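Local coordinates for protein alpha,alpha-trehalose-phosphate synthase (UDP-forming) (Burkholderia xenovorans, PDB 5HXA) that is a glycosyltransferase of family 20, belonging to the GT-B clan, whose chain folds into two Rossmann-like domains, at residues 94-99 / 169-174; 177-182 / 203-208; 90-95 / 102-107; 141-146 / 183-188. All coordinates share one frame; numbering follows the deposited sequence.

Contact 1: 94-99 / 169-174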
# COMPACT_ATOMS: atom_id res chain seq x y z
N TRP A 94 -7.79 -9.52 5.23
CA TRP A 94 -6.63 -10.22 4.68
C TRP A 94 -5.94 -9.44 3.56
O TRP A 94 -4.73 -9.21 3.67
CB TRP A 94 -7.02 -11.63 4.21
CG TRP A 94 -5.86 -12.32 3.51
CD1 TRP A 94 -5.48 -12.19 2.19
CD2 TRP A 94 -4.92 -13.20 4.12
NE1 TRP A 94 -4.36 -12.96 1.96
CE2 TRP A 94 -4.00 -13.59 3.12
CE3 TRP A 94 -4.78 -13.72 5.41
CZ2 TRP A 94 -2.95 -14.46 3.37
CZ3 TRP A 94 -3.73 -14.59 5.66
CH2 TRP A 94 -2.83 -14.96 4.65
N PRO A 95 -6.62 -9.01 2.49
CA PRO A 95 -5.89 -8.26 1.45
C PRO A 95 -5.30 -6.95 1.94
O PRO A 95 -4.15 -6.62 1.60
CB PRO A 95 -6.94 -8.05 0.35
CG PRO A 95 -8.25 -8.23 1.02
CD PRO A 95 -8.03 -9.25 2.10
N THR A 96 -6.04 -6.18 2.75
CA THR A 96 -5.51 -4.90 3.23
C THR A 96 -4.31 -5.09 4.16
O THR A 96 -3.31 -4.36 4.05
CB THR A 96 -6.62 -4.12 3.94
OG1 THR A 96 -7.70 -3.91 3.03
CG2 THR A 96 -6.10 -2.75 4.39
N PHE A 97 -4.38 -6.04 5.09
CA PHE A 97 -3.25 -6.24 5.99
C PHE A 97 -2.01 -6.75 5.24
O PHE A 97 -0.90 -6.61 5.75
CB PHE A 97 -3.58 -7.24 7.11
CG PHE A 97 -4.40 -6.66 8.25
CD1 PHE A 97 -5.31 -5.62 8.03
CD2 PHE A 97 -4.25 -7.16 9.54
CE1 PHE A 97 -6.06 -5.10 9.09
CE2 PHE A 97 -5.00 -6.65 10.60
CZ PHE A 97 -5.90 -5.62 10.38
N HIS A 98 -2.19 -7.34 4.05
CA HIS A 98 -1.08 -7.70 3.17
C HIS A 98 -0.78 -6.62 2.13
O HIS A 98 -0.18 -6.91 1.09
CB HIS A 98 -1.35 -9.06 2.50
CG HIS A 98 -1.25 -10.21 3.46
ND1 HIS A 98 -2.31 -10.64 4.23
CD2 HIS A 98 -0.20 -11.00 3.81
CE1 HIS A 98 -1.93 -11.64 5.00
NE2 HIS A 98 -0.65 -11.88 4.77
N TYR A 99 -1.17 -5.38 2.41
CA TYR A 99 -0.81 -4.22 1.58
C TYR A 99 -1.36 -4.34 0.16
O TYR A 99 -0.75 -3.88 -0.81
CB TYR A 99 0.71 -4.01 1.57
CG TYR A 99 1.21 -3.41 2.88
CD1 TYR A 99 1.30 -4.19 4.04
CD2 TYR A 99 1.56 -2.07 2.96
CE1 TYR A 99 1.75 -3.64 5.24
CE2 TYR A 99 2.00 -1.51 4.16
CZ TYR A 99 2.09 -2.30 5.30
OH TYR A 99 2.52 -1.75 6.48
N PRO A 169 -0.63 3.08 9.39
CA PRO A 169 -1.89 3.84 9.38
C PRO A 169 -2.39 4.27 8.01
O PRO A 169 -3.60 4.19 7.78
CB PRO A 169 -1.54 5.06 10.26
CG PRO A 169 -0.57 4.50 11.27
CD PRO A 169 0.28 3.52 10.47
N GLU A 170 -1.53 4.74 7.10
CA GLU A 170 -2.01 5.17 5.79
C GLU A 170 -2.76 4.06 5.07
O GLU A 170 -3.63 4.34 4.24
CB GLU A 170 -0.85 5.65 4.91
CG GLU A 170 -0.32 7.04 5.25
CD GLU A 170 -1.36 8.14 5.01
OE1 GLU A 170 -2.31 7.96 4.20
OE2 GLU A 170 -1.19 9.21 5.62
N VAL A 171 -2.41 2.80 5.34
CA VAL A 171 -3.05 1.65 4.70
C VAL A 171 -4.22 1.14 5.53
O VAL A 171 -5.28 0.85 4.98
CB VAL A 171 -2.00 0.54 4.45
CG1 VAL A 171 -2.67 -0.77 3.98
CG2 VAL A 171 -0.96 1.02 3.44
N LEU A 172 -4.02 1.03 6.85
CA LEU A 172 -5.10 0.62 7.74
C LEU A 172 -6.34 1.48 7.59
O LEU A 172 -7.47 0.98 7.64
CB LEU A 172 -4.62 0.67 9.20
CG LEU A 172 -5.66 0.24 10.25
CD1 LEU A 172 -5.80 -1.26 10.20
CD2 LEU A 172 -5.25 0.71 11.64
N ARG A 173 -6.16 2.80 7.42
CA ARG A 173 -7.32 3.69 7.41
C ARG A 173 -8.18 3.52 6.16
O ARG A 173 -9.28 4.09 6.12
CB ARG A 173 -6.88 5.15 7.57
CG ARG A 173 -6.09 5.77 6.41
CD ARG A 173 -5.45 7.11 6.86
NE ARG A 173 -4.88 7.88 5.76
CZ ARG A 173 -5.50 8.90 5.17
NH1 ARG A 173 -6.71 9.28 5.57
NH2 ARG A 173 -4.91 9.55 4.17
N THR A 174 -7.74 2.75 5.17
CA THR A 174 -8.61 2.46 4.03
C THR A 174 -9.73 1.48 4.41
O THR A 174 -10.74 1.43 3.71
CB THR A 174 -7.81 1.91 2.83
OG1 THR A 174 -7.22 0.64 3.16
CG2 THR A 174 -6.71 2.90 2.42
O HOH W 1 -8.96 -1.55 2.61
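Thr96 and Val171 form the close part of this contact. CG1 of Val171 lies against Thr96 O at 3.6 Å. In return Thr96 CG2 enters beside Thr174 and stands 3.8 Å from Thr174 OG1, the two threonine side chains sliding past each other in opposite directions; chi1 of -58° puts Thr96 OG1 beside its backbone N and leaves CG2 anti to it. Thr174 OG1 is turned back on its own segment, donating a 2.7 Å hydrogen bond to Val171 O. The flanks are looser: Phe97 and Leu172 run side by side, with Phe97 CE1 4.0 Å from Leu172 CD1, and Tyr99 crosses Val171 at about a right angle. No direct hydrogen bond joins the segments. Instead a water bridges their polar side, donating to Thr174 OG1 and lying 2.7 Å from Thr96 OG1, which also bonds to Thr92 O. Tyr99, with positive phi, is the C-prime residue of a Schellman motif that closes helix 78-97, and its OH bonds to Val168 N. The contact thus sets the C-terminal end of helix 78-97 against the short helix 169-172, whose Leu172 also packs on helices 178-185 and 196-208.

Contact 2: 177-182 / 203-208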
# COMPACT_ATOMS: atom_id res chain seq x y z
N PRO A 177 -14.28 0.72 8.88
CA PRO A 177 -14.42 0.74 10.36
C PRO A 177 -13.11 0.58 11.14
O PRO A 177 -13.14 0.09 12.28
CB PRO A 177 -15.35 -0.44 10.63
CG PRO A 177 -14.98 -1.43 9.55
CD PRO A 177 -14.70 -0.58 8.33
N HIS A 178 -11.98 1.01 10.58
CA HIS A 178 -10.69 0.75 11.23
C HIS A 178 -10.63 1.35 12.63
O HIS A 178 -10.01 0.76 13.53
CB HIS A 178 -9.54 1.28 10.38
CG HIS A 178 -9.53 2.77 10.23
ND1 HIS A 178 -10.29 3.42 9.27
CD2 HIS A 178 -8.87 3.74 10.91
CE1 HIS A 178 -10.09 4.73 9.38
NE2 HIS A 178 -9.24 4.94 10.36
N GLU A 179 -11.25 2.51 12.86
CA GLU A 179 -11.15 3.12 14.19
C GLU A 179 -11.83 2.26 15.25
O GLU A 179 -11.31 2.09 16.36
CB GLU A 179 -11.72 4.53 14.17
CG GLU A 179 -11.03 5.41 13.17
CD GLU A 179 -11.05 6.86 13.55
OE1 GLU A 179 -9.97 7.50 13.51
OE2 GLU A 179 -12.14 7.36 13.90
N GLU A 180 -13.01 1.71 14.93
CA GLU A 180 -13.71 0.86 15.88
C GLU A 180 -12.91 -0.42 16.17
O GLU A 180 -12.91 -0.92 17.30
CB GLU A 180 -15.10 0.53 15.31
CG GLU A 180 -15.94 -0.39 16.15
CD GLU A 180 -17.38 -0.47 15.65
OE1 GLU A 180 -17.58 -0.71 14.43
OE2 GLU A 180 -18.30 -0.28 16.47
N LEU A 181 -12.21 -0.93 15.16
CA LEU A 181 -11.43 -2.15 15.32
C LEU A 181 -10.24 -1.93 16.25
O LEU A 181 -9.97 -2.76 17.12
CB LEU A 181 -10.96 -2.65 13.96
CG LEU A 181 -12.05 -3.26 13.05
CD1 LEU A 181 -11.52 -3.49 11.64
CD2 LEU A 181 -12.63 -4.55 13.64
N VAL A 182 -9.50 -0.83 16.07
CA VAL A 182 -8.36 -0.59 16.95
C VAL A 182 -8.83 -0.36 18.38
O VAL A 182 -8.23 -0.87 19.33
CB VAL A 182 -7.51 0.59 16.44
CG1 VAL A 182 -6.44 0.95 17.48
CG2 VAL A 182 -6.87 0.23 15.08
N VAL A 203 1.12 0.98 17.33
CA VAL A 203 1.32 2.08 18.26
C VAL A 203 1.29 3.42 17.53
O VAL A 203 0.76 4.42 18.05
CB VAL A 203 2.64 1.88 19.03
CG1 VAL A 203 2.98 3.11 19.84
CG2 VAL A 203 2.54 0.63 19.93
N ASP A 204 1.82 3.47 16.30
CA ASP A 204 1.74 4.70 15.51
C ASP A 204 0.30 5.13 15.29
O ASP A 204 -0.02 6.33 15.35
CB ASP A 204 2.41 4.51 14.15
CG ASP A 204 3.93 4.68 14.20
OD1 ASP A 204 4.46 5.12 15.23
OD2 ASP A 204 4.58 4.36 13.18
N PHE A 205 -0.59 4.19 15.00
CA PHE A 205 -1.98 4.58 14.77
C PHE A 205 -2.54 5.23 16.02
O PHE A 205 -3.18 6.29 15.97
CB PHE A 205 -2.85 3.38 14.38
CG PHE A 205 -4.29 3.74 14.21
CD1 PHE A 205 -4.76 4.22 12.99
CD2 PHE A 205 -5.17 3.69 15.29
CE1 PHE A 205 -6.09 4.62 12.84
CE2 PHE A 205 -6.50 4.07 15.15
CZ PHE A 205 -6.96 4.53 13.92
N ILE A 206 -2.29 4.61 17.17
CA ILE A 206 -2.85 5.07 18.43
C ILE A 206 -2.30 6.44 18.79
O ILE A 206 -3.05 7.36 19.15
CB ILE A 206 -2.57 4.02 19.53
CG1 ILE A 206 -3.51 2.83 19.31
CG2 ILE A 206 -2.71 4.60 20.95
CD1 ILE A 206 -3.22 1.66 20.17
N GLU A 207 -0.98 6.61 18.68
CA GLU A 207 -0.38 7.89 19.07
C GLU A 207 -0.74 8.99 18.10
O GLU A 207 -1.09 10.10 18.50
CB GLU A 207 1.14 7.75 19.18
CG GLU A 207 1.61 6.87 20.32
CD GLU A 207 3.13 6.83 20.45
OE1 GLU A 207 3.63 6.70 21.58
OE2 GLU A 207 3.82 6.93 19.42
N ARG A 208 -0.64 8.72 16.79
CA ARG A 208 -0.84 9.79 15.82
C ARG A 208 -2.31 10.15 15.68
O ARG A 208 -2.62 11.29 15.31
CB ARG A 208 -0.21 9.39 14.48
CG ARG A 208 1.29 9.24 14.65
CD ARG A 208 2.08 8.79 13.43
NE ARG A 208 3.50 9.03 13.69
CZ ARG A 208 4.50 8.73 12.88
NH1 ARG A 208 4.27 8.16 11.71
NH2 ARG A 208 5.75 9.01 13.24
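Phe205 swings its ring toward His178 and Val182 with CG anti to its own backbone N, while His178 takes the less common first torsion, chi1 65°, which places CG between the backbone N and the carbonyl carbon. The two rings consequently meet rim to rim, with planes at 88° and centroids 5.7 Å apart, and neither lies over the face of the other. His178 CD2 does the touching, 3.5 Å from Phe205 CE1, with the phenyl carbons near the imidazole plane. On the other side of CG, His178 ND1 hydrogen-bonds to Ile175 O in the loop before the helix, which helps fix the rotation of the ring. Val182 supplies the aliphatic side: CG2 sits off-centre over the Phe205 ring in a CH-pi contact, 4.2 Å from its centroid, and CG1 approaches Phe205 CD2 at 3.7 Å. The same CG1 reaches Ile206 CG1 at 3.9 Å. The Glu179 methylene CG comes up to the edge of the Phe205 ring, near its plane. No hydrogen bond crosses this buried contact. The helical segments 178-182 and 203-208 cross at -106°, their axes 11.6 Å apart. Leu172 of helix 169-172 packs against His178, Val182 and Phe205, while the far flank of helix 178-185 rests through Leu181 on helices 78-97 and 108-126.

Contact 3: 90-95 / 102-107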
# COMPACT_ATOMS: atom_id res chain seq x y z
N ASN A 90 -11.72 -12.43 5.21
CA ASN A 90 -10.86 -12.83 4.11
C ASN A 90 -10.96 -11.93 2.88
O ASN A 90 -10.02 -11.89 2.09
CB ASN A 90 -11.17 -14.28 3.73
CG ASN A 90 -10.61 -15.24 4.76
OD1 ASN A 90 -9.70 -14.88 5.50
ND2 ASN A 90 -11.16 -16.44 4.83
N ALA A 91 -12.05 -11.18 2.71
CA ALA A 91 -12.16 -10.28 1.57
C ALA A 91 -11.87 -8.83 1.92
O ALA A 91 -11.73 -8.01 1.00
CB ALA A 91 -13.55 -10.40 0.92
N THR A 92 -11.79 -8.48 3.21
CA THR A 92 -11.44 -7.12 3.61
C THR A 92 -10.13 -7.09 4.38
O THR A 92 -9.17 -6.45 3.93
CB THR A 92 -12.56 -6.48 4.44
OG1 THR A 92 -13.79 -6.55 3.71
CG2 THR A 92 -12.24 -5.00 4.74
N LEU A 93 -10.06 -7.76 5.53
CA LEU A 93 -8.87 -7.65 6.38
C LEU A 93 -7.65 -8.29 5.72
O LEU A 93 -6.58 -7.67 5.66
CB LEU A 93 -9.13 -8.29 7.75
CG LEU A 93 -10.20 -7.62 8.63
CD1 LEU A 93 -10.35 -8.35 9.97
CD2 LEU A 93 -9.89 -6.14 8.85
N TRP A 94 -7.79 -9.52 5.23
CA TRP A 94 -6.63 -10.22 4.68
C TRP A 94 -5.94 -9.44 3.56
O TRP A 94 -4.73 -9.21 3.67
CB TRP A 94 -7.02 -11.63 4.21
CG TRP A 94 -5.86 -12.32 3.51
CD1 TRP A 94 -5.48 -12.19 2.19
CD2 TRP A 94 -4.92 -13.20 4.12
NE1 TRP A 94 -4.36 -12.96 1.96
CE2 TRP A 94 -4.00 -13.59 3.12
CE3 TRP A 94 -4.78 -13.72 5.41
CZ2 TRP A 94 -2.95 -14.46 3.37
CZ3 TRP A 94 -3.73 -14.59 5.66
CH2 TRP A 94 -2.83 -14.96 4.65
N PRO A 95 -6.62 -9.01 2.49
CA PRO A 95 -5.89 -8.26 1.45
C PRO A 95 -5.30 -6.95 1.94
O PRO A 95 -4.15 -6.62 1.60
CB PRO A 95 -6.94 -8.05 0.35
CG PRO A 95 -8.25 -8.23 1.02
CD PRO A 95 -8.03 -9.25 2.10
N ASP A 102 -6.19 -2.56 -2.87
CA ASP A 102 -6.83 -2.57 -4.18
C ASP A 102 -7.63 -3.84 -4.43
O ASP A 102 -8.54 -3.84 -5.26
CB ASP A 102 -5.80 -2.40 -5.30
CG ASP A 102 -4.80 -3.55 -5.34
OD1 ASP A 102 -4.02 -3.68 -4.36
OD2 ASP A 102 -4.80 -4.33 -6.33
N LEU A 103 -7.30 -4.93 -3.74
CA LEU A 103 -8.05 -6.18 -3.83
C LEU A 103 -9.13 -6.30 -2.76
O LEU A 103 -9.93 -7.24 -2.82
CB LEU A 103 -7.10 -7.37 -3.73
CG LEU A 103 -6.06 -7.49 -4.85
CD1 LEU A 103 -5.11 -8.66 -4.59
CD2 LEU A 103 -6.74 -7.62 -6.21
N SER A 104 -9.16 -5.38 -1.81
CA SER A 104 -10.12 -5.41 -0.71
C SER A 104 -11.49 -4.92 -1.17
O SER A 104 -11.60 -4.09 -2.07
CB SER A 104 -9.62 -4.54 0.45
OG SER A 104 -10.45 -4.62 1.59
N ARG A 105 -12.53 -5.46 -0.55
CA ARG A 105 -13.88 -4.98 -0.77
C ARG A 105 -14.55 -4.87 0.59
O ARG A 105 -14.40 -5.76 1.42
CB ARG A 105 -14.68 -5.93 -1.69
CG ARG A 105 -14.11 -6.06 -3.10
CD ARG A 105 -14.17 -4.75 -3.89
NE ARG A 105 -13.69 -4.92 -5.27
CZ ARG A 105 -12.41 -4.83 -5.64
NH1 ARG A 105 -11.47 -4.57 -4.74
NH2 ARG A 105 -12.08 -5.00 -6.91
N TYR A 106 -15.27 -3.78 0.81
CA TYR A 106 -15.93 -3.57 2.09
C TYR A 106 -17.43 -3.62 1.91
O TYR A 106 -17.98 -3.04 0.97
CB TYR A 106 -15.53 -2.22 2.72
CG TYR A 106 -16.30 -1.97 4.00
CD1 TYR A 106 -16.05 -2.74 5.14
CD2 TYR A 106 -17.29 -1.00 4.06
CE1 TYR A 106 -16.76 -2.53 6.31
CE2 TYR A 106 -18.00 -0.78 5.23
CZ TYR A 106 -17.73 -1.55 6.35
OH TYR A 106 -18.43 -1.35 7.51
N ASP A 107 -18.10 -4.33 2.81
CA ASP A 107 -19.55 -4.41 2.79
C ASP A 107 -20.07 -4.32 4.22
O ASP A 107 -19.63 -5.08 5.10
CB ASP A 107 -20.03 -5.70 2.13
CG ASP A 107 -21.54 -5.79 2.03
OD1 ASP A 107 -22.11 -5.19 1.09
OD2 ASP A 107 -22.15 -6.43 2.91
O HOH W 2 -11.62 -8.85 -1.55
O HOH W 3 -16.58 -6.64 4.06
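Ala91 accepts from Arg105 across the contact, its carbonyl taking the Arg105 N-H at 3.1 Å in a nearly straight bond (164° at the hydrogen), where helix 78-97 widens into a pi-type turn and then kinks at Pro95, whose nitrogen has no proton to give back to the preceding turn. The returning chain runs extended past this wide turn. A water donates to Ala91 O and, at 2.7 Å, to Leu103 O, so the helical carbonyl is met by both a backbone N-H and solvent. Thr92 OG1, anti to its own carbonyl carbon, donates to Arg105 O; the modelled length of 2.5 Å is very short and doubtful. A second water donates to Thr92 OG1 and accepts from Asp107 N. Asp107 is the N-cap of helix 108-126, its OD2 receiving Glu110 N. The loop joins helix 78-97 to helix 108-126 in the N-terminal Rossmann-like domain. Ser104 OG lies 3.2 Å from Thr92 O, although its single proton has another acceptor within reach. On the apolar side the Pro95 ring rests on the loop: Pro95 CG is 3.8 Å from Ser104 CA, and Pro95 CB is 4.1 Å from Leu103 CB. The loop is also braced from within, as Arg105 folds back and its NH1 donates to Ser104 O at 2.7 Å and to Asp102 O at 3.1 Å. Both carbonyl oxygens lie near the guanidinium plane, while NH1 stands above each carbonyl plane. Tyr106 turns the edge of its ring to Thr92 CG2 and packs on Phe413 of the second subunit.

Contact 4: 141-146 / 183-188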
# COMPACT_ATOMS: atom_id res chain seq x y z
N HIS A 141 -9.44 -12.84 12.37
CA HIS A 141 -10.87 -13.09 12.44
C HIS A 141 -11.48 -12.59 13.74
O HIS A 141 -12.70 -12.38 13.80
CB HIS A 141 -11.16 -14.59 12.31
CG HIS A 141 -10.33 -15.29 11.28
ND1 HIS A 141 -9.03 -15.70 11.53
CD2 HIS A 141 -10.61 -15.67 10.01
CE1 HIS A 141 -8.55 -16.29 10.45
NE2 HIS A 141 -9.49 -16.29 9.52
N LEU A 142 -10.67 -12.38 14.79
CA LEU A 142 -11.14 -12.21 16.15
C LEU A 142 -10.66 -10.90 16.77
O LEU A 142 -10.52 -10.79 18.00
CB LEU A 142 -10.70 -13.41 17.00
CG LEU A 142 -11.26 -14.76 16.49
CD1 LEU A 142 -10.59 -15.96 17.16
CD2 LEU A 142 -12.77 -14.80 16.70
N LEU A 143 -10.38 -9.88 15.95
CA LEU A 143 -9.99 -8.58 16.49
C LEU A 143 -10.91 -8.04 17.58
O LEU A 143 -10.38 -7.52 18.58
CB LEU A 143 -9.88 -7.55 15.34
CG LEU A 143 -8.83 -7.82 14.27
CD1 LEU A 143 -8.92 -6.76 13.17
CD2 LEU A 143 -7.43 -7.85 14.88
N PRO A 144 -12.23 -8.09 17.48
CA PRO A 144 -13.07 -7.50 18.53
C PRO A 144 -13.49 -8.46 19.63
O PRO A 144 -14.33 -8.08 20.46
CB PRO A 144 -14.30 -7.02 17.74
CG PRO A 144 -14.42 -7.98 16.63
CD PRO A 144 -13.04 -8.49 16.30
N PHE A 145 -12.90 -9.66 19.69
CA PHE A 145 -13.38 -10.69 20.61
C PHE A 145 -13.20 -10.29 22.07
O PHE A 145 -14.07 -10.57 22.91
CB PHE A 145 -12.64 -12.01 20.31
CG PHE A 145 -13.25 -13.21 20.96
CD1 PHE A 145 -14.41 -13.78 20.46
CD2 PHE A 145 -12.66 -13.78 22.09
CE1 PHE A 145 -14.98 -14.90 21.08
CE2 PHE A 145 -13.22 -14.89 22.70
CZ PHE A 145 -14.38 -15.46 22.19
N ALA A 146 -12.07 -9.65 22.41
CA ALA A 146 -11.89 -9.24 23.81
C ALA A 146 -12.91 -8.17 24.21
O ALA A 146 -13.40 -8.18 25.34
CB ALA A 146 -10.47 -8.73 24.05
N LYS A 183 -9.90 0.42 18.55
CA LYS A 183 -10.46 0.61 19.89
C LYS A 183 -10.78 -0.74 20.53
O LYS A 183 -10.40 -1.00 21.68
CB LYS A 183 -11.72 1.48 19.82
CG LYS A 183 -12.43 1.58 21.19
CD LYS A 183 -13.58 2.59 21.17
CE LYS A 183 -14.28 2.67 22.52
NZ LYS A 183 -15.23 3.82 22.57
N ALA A 184 -11.47 -1.62 19.79
CA ALA A 184 -11.82 -2.92 20.34
C ALA A 184 -10.58 -3.73 20.68
O ALA A 184 -10.56 -4.46 21.68
CB ALA A 184 -12.71 -3.69 19.36
N MET A 185 -9.53 -3.63 19.86
CA MET A 185 -8.31 -4.39 20.16
C MET A 185 -7.71 -4.01 21.51
O MET A 185 -7.03 -4.84 22.14
CB MET A 185 -7.27 -4.17 19.06
CG MET A 185 -7.59 -4.90 17.74
SD MET A 185 -6.47 -4.42 16.42
CE MET A 185 -4.99 -5.37 16.81
N CYS A 186 -7.92 -2.78 21.98
CA CYS A 186 -7.34 -2.38 23.26
C CYS A 186 -8.12 -2.90 24.46
O CYS A 186 -7.75 -2.59 25.61
CB CYS A 186 -7.21 -0.85 23.31
SG CYS A 186 -5.96 -0.23 22.10
N SER A 187 -9.18 -3.69 24.24
CA SER A 187 -9.77 -4.46 25.33
C SER A 187 -8.92 -5.66 25.72
O SER A 187 -9.13 -6.22 26.80
CB SER A 187 -11.18 -4.95 24.95
OG SER A 187 -12.08 -3.85 24.94
N TYR A 188 -7.99 -6.07 24.86
CA TYR A 188 -7.00 -7.08 25.22
C TYR A 188 -6.00 -6.51 26.23
O TYR A 188 -5.61 -5.34 26.15
CB TYR A 188 -6.24 -7.56 23.97
CG TYR A 188 -7.05 -8.45 23.04
CD1 TYR A 188 -7.29 -9.79 23.36
CD2 TYR A 188 -7.55 -7.96 21.82
CE1 TYR A 188 -8.03 -10.61 22.51
CE2 TYR A 188 -8.29 -8.78 20.97
CZ TYR A 188 -8.54 -10.10 21.32
OH TYR A 188 -9.27 -10.91 20.49
O HOH W 4 -11.24 -6.98 21.15
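Tyr188 lays one face of its ring over the methyl of Ala146, whose CB sits almost on the ring normal (9° off) and only 3.3 Å from the ring centroid, a tight CH-pi contact. With CG anti to its own carbonyl carbon (chi1 -72°), the ring extends back across 141-146 and delivers its hydroxyl to the turn there. Tyr188 OH donates to Leu142 O at 2.8 Å, and that carbonyl also accepts Phe145 N, the closing bond of the type I turn 142-145; the two donors reach it from opposite faces of its plane. The rim of the ring is engaged as well, with Leu143 O near the ring plane and 3.4 Å from Tyr188 CE2. Leu143 and Met185 lie side by side and point the same way. The Met185 chain bends at its last torsion (chi3 78°), and both SD, at 3.9 Å, and CE touch Leu143 CD2. Elsewhere Pro144 CB meets Ala184 CB at 4.0 Å, and Ser187 CB packs on the backbone of Ala146. A water satisfies two buried carbonyls by donating to Leu143 O at 2.8 Å and to Ala184 O at 2.7 Å. Ser187 O is taken by Arg150 of helix 145-151. The loop that leads from strand 134-138 into helix 145-151 is thereby fastened to the turn that leads from helix 178-185 into strand 190-193. With strand 158-161 between them, these two strands belong to the parallel part of the sheet, as in the N-terminal Rossmann-like domain of a GT-B fold.

In the fold
All four contacts lie in the N-terminal Rossmann-like domain. Contacts 1 and 3 are nearest, their centres about 9 Å apart, and share Trp94 and Pro95 on helix 78-97. Contacts 2 and 4, whose centres are about 12 Å apart, use successive parts of helix 178-185. Along the chain contact 1 closes before contact 2 opens, and contact 3 closes before contacts 2 and 4 open, whereas those two alternate, as do contacts 1 and 4. Leu172 and His178 join contact 1 to contact 2, and Leu93 meets Leu143 between contacts 3 and 4. Contacts 1, 2 and 3 also touch the second subunit, so this part of the domain lies beside it.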